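Local coordinates for protein insecticyanin A form (Manduca sexta, PDB 1Z24) that binds the blue chromophore biliverdin IX gamma in a lipocalin pocket and, together with lipoprotein-bound carotenes, gives hornworms their green camouflage colour, at residues Tyr88-Lys93 against Leu101-Leu106; Pro14-Asp19 against Thr83-Tyr88; Glu29-Pro34 against Ala132-Lys137. All blocks are in the same frame, centred on the assembly; numbering follows the deposited sequence.

Contact 1: Tyr88-Lys93 against Leu101-Leu106; sequences YVMTFK and LVPWVL. With BLV (biliverdin IX gamma chromophore), chain B.
Tyr88 and Pro103 meet ring to ring, with their side chains crossing at about a right angle. The proline ring lies over one face of the tyrosine. Its CD sits 4.0 Å from the centroid of the Tyr88 ring, a CH-pi contact displaced toward the rim. Pro103 CG reaches further out and comes within 3.5 Å of Tyr88 CZ. Tyr88 CG takes the crowded position between the backbone N and the carbonyl carbon, chi1 65°, which starts the ring off on the side of Pro103. Val105 approaches from another direction, its CG2 in the plane of the phenol at the edge, 3.7 Å from Tyr88 CE2. The tyrosine hydroxyl is engaged elsewhere, with Tyr48 OH and Asn116 OD1.

Met90 and Leu101 form an antiparallel hydrogen-bonded pair. Met90 N gives its hydrogen to Leu101 O at 2.8 Å, and Leu101 N returns one to Met90 O. The side chains of this pair leave the same face of the sheet. The Met90 chain bends at its last torsion, chi3 -67°, which sets Met90 CE 3.8 Å from Pro103 CG. The same Met90 CE lies 3.8 Å from the CHB bridge of biliverdin. The Leu101 and Phe92 side chains cross at about a right angle, with Leu101 CD1 4.1 Å from Phe92 CE2. Leu101 CD1 also touches the chromophore, 3.4 Å from its OD.

Two strong backbone bonds and a weaker one from Tyr88 N to Pro103 O join strands 88-94 and 97-108 as a beta hairpin. Pro103 CG packs against both the Tyr88 ring and the Met90 methyl. The pocket face made by Met90, Leu101 and Pro103 meets biliverdin through carbon groups, so this side of the pocket acts on the pigment by packing.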
loop_
_atom_site.group_PDB
_atom_site.type_symbol
_atom_site.label_atom_id
_atom_site.label_comp_id
_atom_site.label_asym_id
_atom_site.label_seq_id
_atom_site.Cartn_x
_atom_site.Cartn_y
_atom_site.Cartn_z
ATOM N N TYR A 88 -8.099 13.626 13.667
ATOM C CA TYR A 88 -9.140 14.110 14.545
ATOM C C TYR A 88 -10.456 13.366 14.400
ATOM O O TYR A 88 -10.739 12.676 13.418
ATOM C CB TYR A 88 -9.241 15.670 14.430
ATOM C CG TYR A 88 -9.682 16.156 13.080
ATOM C CD1 TYR A 88 -11.039 16.362 12.781
ATOM C CD2 TYR A 88 -8.732 16.342 12.067
ATOM C CE1 TYR A 88 -11.468 16.837 11.533
ATOM C CE2 TYR A 88 -9.134 16.791 10.809
ATOM C CZ TYR A 88 -10.487 17.039 10.554
ATOM O OH TYR A 88 -10.835 17.455 9.292
ATOM N N VAL A 89 -11.277 13.517 15.412
ATOM C CA VAL A 89 -12.571 12.865 15.425
ATOM C C VAL A 89 -13.679 13.889 15.507
ATOM O O VAL A 89 -13.559 14.831 16.283
ATOM C CB VAL A 89 -12.693 12.038 16.696
ATOM C CG1 VAL A 89 -14.043 11.262 16.722
ATOM C CG2 VAL A 89 -11.409 11.200 16.863
ATOM N N MET A 90 -14.724 13.667 14.683
ATOM C CA MET A 90 -15.905 14.492 14.600
ATOM C C MET A 90 -17.041 13.608 15.033
ATOM O O MET A 90 -17.236 12.537 14.480
ATOM C CB MET A 90 -16.120 14.959 13.185
ATOM C CG MET A 90 -14.954 15.854 12.769
ATOM S SD MET A 90 -15.345 16.616 11.164
ATOM C CE MET A 90 -15.345 15.187 9.997
ATOM N N THR A 91 -17.754 14.044 16.049
ATOM C CA THR A 91 -18.823 13.257 16.529
ATOM C C THR A 91 -20.082 13.996 16.323
ATOM O O THR A 91 -20.256 15.163 16.732
ATOM C CB THR A 91 -18.636 13.089 18.004
ATOM O OG1 THR A 91 -17.394 12.418 18.243
ATOM C CG2 THR A 91 -19.820 12.300 18.565
ATOM N N PHE A 92 -20.950 13.281 15.662
ATOM C CA PHE A 92 -22.295 13.772 15.324
ATOM C C PHE A 92 -23.388 12.843 15.857
ATOM O O PHE A 92 -23.209 11.639 15.885
ATOM C CB PHE A 92 -22.515 13.824 13.796
ATOM C CG PHE A 92 -21.560 14.773 13.189
ATOM C CD1 PHE A 92 -21.741 16.156 13.314
ATOM C CD2 PHE A 92 -20.432 14.256 12.548
ATOM C CE1 PHE A 92 -20.806 17.019 12.744
ATOM C CE2 PHE A 92 -19.488 15.107 11.957
ATOM C CZ PHE A 92 -19.703 16.479 12.073
ATOM N N LYS A 93 -24.528 13.385 16.270
ATOM C CA LYS A 93 -25.588 12.537 16.778
ATOM C C LYS A 93 -26.861 12.696 15.979
ATOM O O LYS A 93 -27.280 13.821 15.738
ATOM C CB LYS A 93 -25.893 12.891 18.210
ATOM C CG LYS A 93 -24.731 12.685 19.159
ATOM C CD LYS A 93 -24.949 13.229 20.568
ATOM C CE LYS A 93 -23.849 12.848 21.548
ATOM N NZ LYS A 93 -23.555 13.954 22.476
ATOM N N LEU A 101 -16.459 10.285 13.052
ATOM C CA LEU A 101 -15.680 10.391 11.825
ATOM C C LEU A 101 -14.241 10.763 12.114
ATOM O O LEU A 101 -13.936 11.637 12.960
ATOM C CB LEU A 101 -16.276 11.313 10.750
ATOM C CG LEU A 101 -17.779 11.038 10.522
ATOM C CD1 LEU A 101 -18.322 12.022 9.495
ATOM C CD2 LEU A 101 -17.972 9.606 9.961
ATOM N N VAL A 102 -13.354 10.102 11.362
ATOM C CA VAL A 102 -11.972 10.328 11.563
ATOM C C VAL A 102 -11.138 10.668 10.352
ATOM O O VAL A 102 -10.547 9.772 9.760
ATOM C CB VAL A 102 -11.365 9.069 12.285
ATOM C CG1 VAL A 102 -9.898 9.307 12.639
ATOM C CG2 VAL A 102 -12.093 8.657 13.553
ATOM N N PRO A 103 -11.027 11.941 10.017
ATOM C CA PRO A 103 -10.192 12.285 8.888
ATOM C C PRO A 103 -8.708 12.329 9.276
ATOM O O PRO A 103 -8.315 12.726 10.364
ATOM C CB PRO A 103 -10.594 13.701 8.505
ATOM C CG PRO A 103 -11.801 14.051 9.376
ATOM C CD PRO A 103 -11.687 13.151 10.586
ATOM N N TRP A 104 -7.876 11.905 8.380
ATOM C CA TRP A 104 -6.469 11.938 8.620
ATOM C C TRP A 104 -5.928 13.109 7.788
ATOM O O TRP A 104 -6.237 13.233 6.614
ATOM C CB TRP A 104 -5.746 10.672 8.035
ATOM C CG TRP A 104 -6.115 9.434 8.783
ATOM C CD1 TRP A 104 -7.374 9.127 9.217
ATOM C CD2 TRP A 104 -5.275 8.343 9.159
ATOM N NE1 TRP A 104 -7.370 7.919 9.864
ATOM C CE2 TRP A 104 -6.081 7.392 9.811
ATOM C CE3 TRP A 104 -3.943 8.042 8.943
ATOM C CZ2 TRP A 104 -5.562 6.159 10.274
ATOM C CZ3 TRP A 104 -3.406 6.865 9.417
ATOM C CH2 TRP A 104 -4.219 5.920 10.050
ATOM N N VAL A 105 -5.113 13.964 8.381
ATOM C CA VAL A 105 -4.537 15.095 7.666
ATOM C C VAL A 105 -3.165 14.697 7.175
ATOM O O VAL A 105 -2.215 14.546 7.960
ATOM C CB VAL A 105 -4.402 16.360 8.569
ATOM C CG1 VAL A 105 -3.961 17.623 7.743
ATOM C CG2 VAL A 105 -5.817 16.616 9.083
ATOM N N LEU A 106 -3.068 14.506 5.863
ATOM C CA LEU A 106 -1.790 14.124 5.282
ATOM C C LEU A 106 -0.795 15.280 5.244
ATOM O O LEU A 106 0.407 15.116 5.427
ATOM C CB LEU A 106 -1.999 13.703 3.817
ATOM C CG LEU A 106 -2.911 12.511 3.635
ATOM C CD1 LEU A 106 -2.734 11.881 2.250
ATOM C CD2 LEU A 106 -2.657 11.539 4.770
HETATM N NA BLV B . -17.008 12.362 5.878
HETATM C C1A BLV B . -17.295 11.040 5.961
HETATM C C2A BLV B . -16.224 10.248 6.542
HETATM C C3A BLV B . -15.236 11.138 6.840
HETATM C C4A BLV B . -15.738 12.457 6.409
HETATM C CMA BLV B . -13.795 10.888 7.426
HETATM O OA BLV B . -18.355 10.583 5.591
HETATM C CAA BLV B . -16.216 8.782 6.703
HETATM C CBA BLV B . -15.937 8.286 5.315
HETATM C CGA BLV B . -16.101 6.767 5.294
HETATM O O1A BLV B . -15.158 6.025 5.299
HETATM O O2A BLV B . -17.201 6.311 5.308
HETATM C CHB BLV B . -14.982 13.623 6.516
HETATM N NB BLV B . -16.514 15.338 5.683
HETATM C C1B BLV B . -15.252 14.875 5.987
HETATM C C2B BLV B . -14.255 15.881 5.720
HETATM C C3B BLV B . -14.924 16.935 5.253
HETATM C C4B BLV B . -16.348 16.582 5.217
HETATM C CMB BLV B . -12.757 15.752 5.947
HETATM C CAB BLV B . -14.327 18.240 4.819
HETATM C CBB BLV B . -14.895 18.753 3.679
HETATM C CHC BLV B . -17.356 17.473 4.825
HETATM N NC BLV B . -19.455 16.265 4.890
HETATM C C1C BLV B . -18.719 17.401 4.864
HETATM C C2C BLV B . -19.579 18.595 4.834
HETATM C C3C BLV B . -20.867 18.247 4.880
HETATM C C4C BLV B . -20.795 16.731 4.917
HETATM C CMC BLV B . -19.078 19.961 4.870
HETATM C CAC BLV B . -22.194 19.031 4.860
HETATM C CBC BLV B . -23.318 18.501 5.399
HETATM C CHD BLV B . -21.934 15.853 4.875
HETATM N ND BLV B . -21.063 14.033 6.301
HETATM C C1D BLV B . -22.082 14.637 5.510
HETATM C C2D BLV B . -23.307 13.778 5.519
HETATM C C3D BLV B . -23.032 12.677 6.298
HETATM C C4D BLV B . -21.670 12.871 6.762
HETATM C CMD BLV B . -24.604 14.015 4.807
HETATM O OD BLV B . -21.111 12.089 7.494
HETATM C CAD BLV B . -23.946 11.559 6.611
HETATM C CBD BLV B . -24.474 11.764 8.018
HETATM C CGD BLV B . -25.280 10.508 8.516
HETATM O O1D BLV B . -26.463 10.479 8.397
HETATM O O2D BLV B . -24.718 9.544 9.000
#

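Contact 2: Pro14-Asp19 against Thr83-Tyr88; sequences PVNDFD and TKQGKY
Phe18 carries its CG anti to the backbone N, chi1 -171°, and this brings the ring against Gly86. Val15 places CG1 between its backbone N and carbonyl carbon, chi1 69°, and that methyl reaches the same glycine. Gly86 CA lies over one face of the phenylalanine, 3.9 Å from the centroid of the Phe18 ring and offset toward its rim. It is a CH-pi contact made by a backbone carbon. Val15 CG1 stands 3.7 Å from Gly86 CA. The glycine CA is thus packed by both the Phe18 ring and the valine methyl.

Two backbone bonds tie the loops together. Gly86 N donates to Val15 O at 2.7 Å. Phe18 N donates to Lys84 O at 2.8 Å. Lys84 has positive phi, as the first residue to leave helix 80-83.

Pro14 and Gln85 cross at about a right angle. The Gln85 chain runs extended beyond CG, and Gln85 OE1 comes 3.5 Å from Pro14 CD. Pro14 CB lies 3.3 Å from Gly86 O. Asn16 lies beside Gln85 and points the same way, with Asn16 ND2 3.6 Å from Gln85 CG. The amide planes are 63° apart; the contact is from the asparagine nitrogen to the glutamine methylene, not amide to amide. Asn16 OD1 is hydrogen-bonded to Lys13 NZ.

The contact joins two loops, one leading into helix 20-23 and the other running from helix 80-83 into strand 88-94. Asp19 is the N-cap of helix 20-23, with OD2 hydrogen-bonded to Ala22 N. The Phe18 ring meets Phe23 of that helix edge-to-face and also touches Ile76 on strand 66-76. Lys87 forms a salt bridge with Asp79, just before helix 80-83.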
loop_
_atom_site.group_PDB
_atom_site.type_symbol
_atom_site.label_atom_id
_atom_site.label_comp_id
_atom_site.label_asym_id
_atom_site.label_seq_id
_atom_site.Cartn_x
_atom_site.Cartn_y
_atom_site.Cartn_z
ATOM N N PRO A 14 -0.024 10.400 8.977
ATOM C CA PRO A 14 -0.509 11.740 8.801
ATOM C C PRO A 14 0.520 12.780 9.188
ATOM O O PRO A 14 1.600 12.449 9.628
ATOM C CB PRO A 14 -1.729 11.845 9.677
ATOM C CG PRO A 14 -1.647 10.705 10.682
ATOM C CD PRO A 14 -0.548 9.806 10.184
ATOM N N VAL A 15 0.167 14.036 8.999
ATOM C CA VAL A 15 1.052 15.125 9.304
ATOM C C VAL A 15 1.550 15.167 10.754
ATOM O O VAL A 15 0.823 14.869 11.703
ATOM C CB VAL A 15 0.370 16.438 8.874
ATOM C CG1 VAL A 15 -0.814 16.705 9.783
ATOM C CG2 VAL A 15 1.342 17.626 9.004
ATOM N N ASN A 16 2.806 15.557 10.911
ATOM C CA ASN A 16 3.414 15.676 12.224
ATOM C C ASN A 16 3.251 17.076 12.865
ATOM O O ASN A 16 3.109 18.125 12.196
ATOM C CB ASN A 16 4.939 15.458 12.099
ATOM C CG ASN A 16 5.236 14.011 11.985
ATOM O OD1 ASN A 16 5.888 13.545 11.083
ATOM N ND2 ASN A 16 4.754 13.281 12.929
ATOM N N ASP A 17 3.311 17.113 14.185
ATOM C CA ASP A 17 3.214 18.397 14.853
ATOM C C ASP A 17 1.956 19.127 14.552
ATOM O O ASP A 17 1.962 20.327 14.371
ATOM C CB ASP A 17 4.377 19.276 14.418
ATOM C CG ASP A 17 5.314 19.433 15.598
ATOM O OD1 ASP A 17 6.537 19.344 15.512
ATOM O OD2 ASP A 17 4.662 19.647 16.735
ATOM N N PHE A 18 0.878 18.383 14.511
ATOM C CA PHE A 18 -0.373 18.996 14.221
ATOM C C PHE A 18 -0.772 20.063 15.232
ATOM O O PHE A 18 -0.690 19.832 16.433
ATOM C CB PHE A 18 -1.408 17.905 14.283
ATOM C CG PHE A 18 -2.764 18.397 13.768
ATOM C CD1 PHE A 18 -3.951 18.322 14.500
ATOM C CD2 PHE A 18 -2.855 18.933 12.490
ATOM C CE1 PHE A 18 -5.199 18.743 14.010
ATOM C CE2 PHE A 18 -4.077 19.380 11.984
ATOM C CZ PHE A 18 -5.264 19.266 12.721
ATOM N N ASP A 19 -1.233 21.216 14.709
ATOM C CA ASP A 19 -1.691 22.357 15.487
ATOM C C ASP A 19 -3.190 22.647 15.270
ATOM O O ASP A 19 -3.631 23.311 14.308
ATOM C CB ASP A 19 -0.890 23.657 15.158
ATOM C CG ASP A 19 -1.118 24.850 16.117
ATOM O OD1 ASP A 19 -0.253 25.678 16.360
ATOM O OD2 ASP A 19 -2.332 24.934 16.657
ATOM N N THR A 83 1.099 10.968 19.688
ATOM C CA THR A 83 2.051 11.171 18.623
ATOM C C THR A 83 2.054 12.615 18.143
ATOM O O THR A 83 2.996 13.036 17.521
ATOM C CB THR A 83 1.796 10.276 17.403
ATOM O OG1 THR A 83 0.474 10.607 16.904
ATOM C CG2 THR A 83 1.836 8.791 17.756
ATOM N N LYS A 84 1.009 13.371 18.415
ATOM C CA LYS A 84 0.944 14.769 17.952
ATOM C C LYS A 84 0.697 14.862 16.448
ATOM O O LYS A 84 0.922 15.920 15.849
ATOM C CB LYS A 84 2.146 15.619 18.307
ATOM C CG LYS A 84 2.589 15.351 19.735
ATOM C CD LYS A 84 1.493 15.647 20.731
ATOM C CE LYS A 84 1.926 15.634 22.197
ATOM N NZ LYS A 84 2.531 14.344 22.624
ATOM N N GLN A 85 0.242 13.741 15.851
ATOM C CA GLN A 85 -0.043 13.696 14.403
ATOM C C GLN A 85 -1.417 14.282 14.050
ATOM O O GLN A 85 -2.295 14.472 14.924
ATOM C CB GLN A 85 0.149 12.306 13.803
ATOM C CG GLN A 85 1.612 11.791 13.778
ATOM C CD GLN A 85 1.532 10.288 13.693
ATOM O OE1 GLN A 85 0.426 9.743 13.577
ATOM N NE2 GLN A 85 2.641 9.603 13.737
ATOM N N GLY A 86 -1.655 14.579 12.762
ATOM C CA GLY A 86 -2.954 15.169 12.398
ATOM C C GLY A 86 -4.034 14.167 12.088
ATOM O O GLY A 86 -4.196 13.632 10.958
ATOM N N LYS A 87 -4.755 13.911 13.143
ATOM C CA LYS A 87 -5.838 12.974 13.114
ATOM C C LYS A 87 -6.859 13.454 14.121
ATOM O O LYS A 87 -6.539 13.697 15.295
ATOM C CB LYS A 87 -5.209 11.592 13.406
ATOM C CG LYS A 87 -6.112 10.461 12.938
ATOM C CD LYS A 87 -5.648 9.087 13.416
ATOM C CE LYS A 87 -4.309 8.646 12.858
ATOM N NZ LYS A 87 -3.988 7.263 13.305
ATOM N N TYR A 88 -8.099 13.626 13.667
ATOM C CA TYR A 88 -9.140 14.110 14.545
ATOM C C TYR A 88 -10.456 13.366 14.400
ATOM O O TYR A 88 -10.739 12.676 13.418
ATOM C CB TYR A 88 -9.241 15.670 14.430
ATOM C CG TYR A 88 -9.682 16.156 13.080
ATOM C CD1 TYR A 88 -11.039 16.362 12.781
ATOM C CD2 TYR A 88 -8.732 16.342 12.067
ATOM C CE1 TYR A 88 -11.468 16.837 11.533
ATOM C CE2 TYR A 88 -9.134 16.791 10.809
ATOM C CZ TYR A 88 -10.487 17.039 10.554
ATOM O OH TYR A 88 -10.835 17.455 9.292
#

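Contact 3: Glu29-Pro34 against Ala132-Lys137; sequences EIAKLP and AWILSK. With BLV (biliverdin IX gamma chromophore), chain B.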
loop_
_atom_site.group_PDB
_atom_site.type_symbol
_atom_site.label_atom_id
_atom_site.label_comp_id
_atom_site.label_asym_id
_atom_site.label_seq_id
_atom_site.Cartn_x
_atom_site.Cartn_y
_atom_site.Cartn_z
ATOM N N GLU A 29 -14.257 22.829 0.396
ATOM C CA GLU A 29 -13.876 21.581 -0.251
ATOM C C GLU A 29 -13.687 21.852 -1.739
ATOM O O GLU A 29 -14.634 21.857 -2.464
ATOM C CB GLU A 29 -14.989 20.565 -0.009
ATOM C CG GLU A 29 -14.749 19.313 -0.862
ATOM C CD GLU A 29 -15.847 18.363 -0.635
ATOM O OE1 GLU A 29 -15.923 17.659 0.371
ATOM O OE2 GLU A 29 -16.734 18.424 -1.590
ATOM N N ILE A 30 -12.471 22.122 -2.175
ATOM C CA ILE A 30 -12.192 22.434 -3.553
ATOM C C ILE A 30 -12.463 21.230 -4.368
ATOM O O ILE A 30 -12.985 21.278 -5.467
ATOM C CB ILE A 30 -10.710 22.815 -3.656
ATOM C CG1 ILE A 30 -10.452 24.088 -2.899
ATOM C CG2 ILE A 30 -10.317 23.031 -5.097
ATOM C CD1 ILE A 30 -11.373 25.191 -3.344
ATOM N N ALA A 31 -12.099 20.101 -3.832
ATOM C CA ALA A 31 -12.351 18.887 -4.598
ATOM C C ALA A 31 -12.317 17.720 -3.671
ATOM O O ALA A 31 -11.758 17.829 -2.565
ATOM C CB ALA A 31 -11.305 18.634 -5.652
ATOM N N LYS A 32 -12.891 16.598 -4.105
ATOM C CA LYS A 32 -12.858 15.404 -3.248
ATOM C C LYS A 32 -12.915 14.153 -4.101
ATOM O O LYS A 32 -13.221 14.283 -5.270
ATOM C CB LYS A 32 -14.164 15.325 -2.391
ATOM C CG LYS A 32 -15.451 15.332 -3.255
ATOM C CD LYS A 32 -16.736 15.020 -2.493
ATOM C CE LYS A 32 -18.029 15.300 -3.312
ATOM N NZ LYS A 32 -18.194 16.742 -3.466
ATOM N N LEU A 33 -12.620 12.967 -3.504
ATOM C CA LEU A 33 -12.773 11.730 -4.214
ATOM C C LEU A 33 -14.280 11.425 -3.968
ATOM O O LEU A 33 -14.802 11.954 -2.951
ATOM C CB LEU A 33 -11.944 10.588 -3.631
ATOM C CG LEU A 33 -10.424 10.712 -3.846
ATOM C CD1 LEU A 33 -9.740 9.429 -3.401
ATOM C CD2 LEU A 33 -10.033 10.993 -5.262
ATOM N N PRO A 34 -14.973 10.688 -4.836
ATOM C CA PRO A 34 -16.369 10.422 -4.593
ATOM C C PRO A 34 -16.643 9.817 -3.213
ATOM O O PRO A 34 -15.838 9.015 -2.727
ATOM C CB PRO A 34 -16.725 9.283 -5.525
ATOM C CG PRO A 34 -15.686 9.221 -6.576
ATOM C CD PRO A 34 -14.527 10.007 -6.055
ATOM N N ALA A 132 -10.799 11.239 -0.067
ATOM C CA ALA A 132 -9.822 12.321 0.060
ATOM C C ALA A 132 -10.447 13.653 -0.256
ATOM O O ALA A 132 -11.388 13.700 -1.057
ATOM C CB ALA A 132 -8.621 12.128 -0.841
ATOM N N TRP A 133 -9.911 14.731 0.365
ATOM C CA TRP A 133 -10.440 16.075 0.154
ATOM C C TRP A 133 -9.388 17.147 0.060
ATOM O O TRP A 133 -8.461 17.208 0.884
ATOM C CB TRP A 133 -11.204 16.530 1.405
ATOM C CG TRP A 133 -12.370 15.716 1.778
ATOM C CD1 TRP A 133 -13.693 16.027 1.544
ATOM C CD2 TRP A 133 -12.323 14.433 2.495
ATOM N NE1 TRP A 133 -14.481 14.986 2.088
ATOM C CE2 TRP A 133 -13.687 13.995 2.654
ATOM C CE3 TRP A 133 -11.256 13.632 2.965
ATOM C CZ2 TRP A 133 -14.018 12.757 3.319
ATOM C CZ3 TRP A 133 -11.529 12.430 3.591
ATOM C CH2 TRP A 133 -12.898 11.998 3.787
ATOM N N ILE A 134 -9.537 18.005 -0.930
ATOM C CA ILE A 134 -8.591 19.093 -1.060
ATOM C C ILE A 134 -9.284 20.275 -0.421
ATOM O O ILE A 134 -10.358 20.724 -0.860
ATOM C CB ILE A 134 -8.172 19.366 -2.472
ATOM C CG1 ILE A 134 -7.214 18.276 -2.839
ATOM C CG2 ILE A 134 -7.325 20.599 -2.464
ATOM C CD1 ILE A 134 -7.430 18.087 -4.328
ATOM N N LEU A 135 -8.719 20.758 0.662
ATOM C CA LEU A 135 -9.367 21.845 1.356
ATOM C C LEU A 135 -8.586 23.144 1.316
ATOM O O LEU A 135 -7.359 23.153 1.419
ATOM C CB LEU A 135 -9.511 21.521 2.876
ATOM C CG LEU A 135 -10.131 20.157 3.124
ATOM C CD1 LEU A 135 -10.084 19.971 4.616
ATOM C CD2 LEU A 135 -11.568 20.261 2.684
ATOM N N SER A 136 -9.321 24.258 1.204
ATOM C CA SER A 136 -8.699 25.564 1.153
ATOM C C SER A 136 -9.432 26.596 1.967
ATOM O O SER A 136 -10.660 26.589 2.062
ATOM C CB SER A 136 -8.712 26.059 -0.293
ATOM O OG SER A 136 -8.286 27.404 -0.282
ATOM N N LYS A 137 -8.667 27.510 2.530
ATOM C CA LYS A 137 -9.279 28.594 3.297
ATOM C C LYS A 137 -9.958 29.657 2.375
ATOM O O LYS A 137 -10.700 30.493 2.826
ATOM C CB LYS A 137 -8.412 29.103 4.424
ATOM C CG LYS A 137 -8.578 28.185 5.628
ATOM C CD LYS A 137 -7.809 28.741 6.797
ATOM C CE LYS A 137 -7.809 27.813 7.971
ATOM N NZ LYS A 137 -6.932 28.289 9.029
HETATM N NA BLV B . -17.008 12.362 5.878
HETATM C C1A BLV B . -17.295 11.040 5.961
HETATM C C2A BLV B . -16.224 10.248 6.542
HETATM C C3A BLV B . -15.236 11.138 6.840
HETATM C C4A BLV B . -15.738 12.457 6.409
HETATM C CMA BLV B . -13.795 10.888 7.426
HETATM O OA BLV B . -18.355 10.583 5.591
HETATM C CAA BLV B . -16.216 8.782 6.703
HETATM C CBA BLV B . -15.937 8.286 5.315
HETATM C CGA BLV B . -16.101 6.767 5.294
HETATM O O1A BLV B . -15.158 6.025 5.299
HETATM O O2A BLV B . -17.201 6.311 5.308
HETATM C CHB BLV B . -14.982 13.623 6.516
HETATM N NB BLV B . -16.514 15.338 5.683
HETATM C C1B BLV B . -15.252 14.875 5.987
HETATM C C2B BLV B . -14.255 15.881 5.720
HETATM C C3B BLV B . -14.924 16.935 5.253
HETATM C C4B BLV B . -16.348 16.582 5.217
HETATM C CMB BLV B . -12.757 15.752 5.947
HETATM C CAB BLV B . -14.327 18.240 4.819
HETATM C CBB BLV B . -14.895 18.753 3.679
HETATM C CHC BLV B . -17.356 17.473 4.825
HETATM N NC BLV B . -19.455 16.265 4.890
HETATM C C1C BLV B . -18.719 17.401 4.864
HETATM C C2C BLV B . -19.579 18.595 4.834
HETATM C C3C BLV B . -20.867 18.247 4.880
HETATM C C4C BLV B . -20.795 16.731 4.917
HETATM C CMC BLV B . -19.078 19.961 4.870
HETATM C CAC BLV B . -22.194 19.031 4.860
HETATM C CBC BLV B . -23.318 18.501 5.399
HETATM C CHD BLV B . -21.934 15.853 4.875
HETATM N ND BLV B . -21.063 14.033 6.301
HETATM C C1D BLV B . -22.082 14.637 5.510
HETATM C C2D BLV B . -23.307 13.778 5.519
HETATM C C3D BLV B . -23.032 12.677 6.298
HETATM C C4D BLV B . -21.670 12.871 6.762
HETATM C CMD BLV B . -24.604 14.015 4.807
HETATM O OD BLV B . -21.111 12.089 7.494
HETATM C CAD BLV B . -23.946 11.559 6.611
HETATM C CBD BLV B . -24.474 11.764 8.018
HETATM C CGD BLV B . -25.280 10.508 8.516
HETATM O O1D BLV B . -26.463 10.479 8.397
HETATM O O2D BLV B . -24.718 9.544 9.000
#
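Trp133 meets Glu29 at the edge of its indole and biliverdin across one face. Its CB leaves the sheet on the face shared with Glu29, Lys32 and Leu135. Next, Trp133 CG lies 4.2 Å from biliverdin CMB, a methyl that sits over the ring. Trp133 CD1 is met in the ring plane by Glu29 OE1 at 3.0 Å. NE1 is hydrogen-bonded to Glu38 OE1, which fixes that edge. Trp133 CZ2 lies 3.4 Å from the biliverdin bridge carbon CHB, and CH2, the tip, also packs on CHB. An alanine here would probably leave that face of the pigment without its flat support and Glu38 OE1 without its indole donor.

Glu29 OE2 forms a salt bridge with Lys32 NZ at 2.9 Å and a hydrogen bond with Asn168 ND2.

Behind these side chains the strands run antiparallel, their axes 163° apart. Ile134 N binds Ala31 O at 2.8 Å, and Ile134 O accepts from Ile30 N. Ile30 and Ala31 thus both face Ile134 in a classic beta bulge. The arrangement pairs strand 25-32 with strand 127-136, helping to close the lipocalin barrel, with the bilin pocket on the tryptophan face.

Contacts 1 and 3 both line the chromophore pocket. Their centres are about 15 Å apart and their nearest atoms about 5 Å apart. They do not touch each other, but both reach biliverdin and belong to the same curled sheet. Contact 2 lies further out, its centre about 15 Å from the centre of the chain. It joins contact 1 through Val105: Val105 O is 2.6 Å from Val15 N and Val105 N is 2.8 Å from Gly86 O, both probable hydrogen bonds. The two also share Tyr88. Contacts 2 and 3 have centres about 19 Å apart and do not touch. Asn37, Arg97 and Asn118 add hydrogen bonds to the pigment.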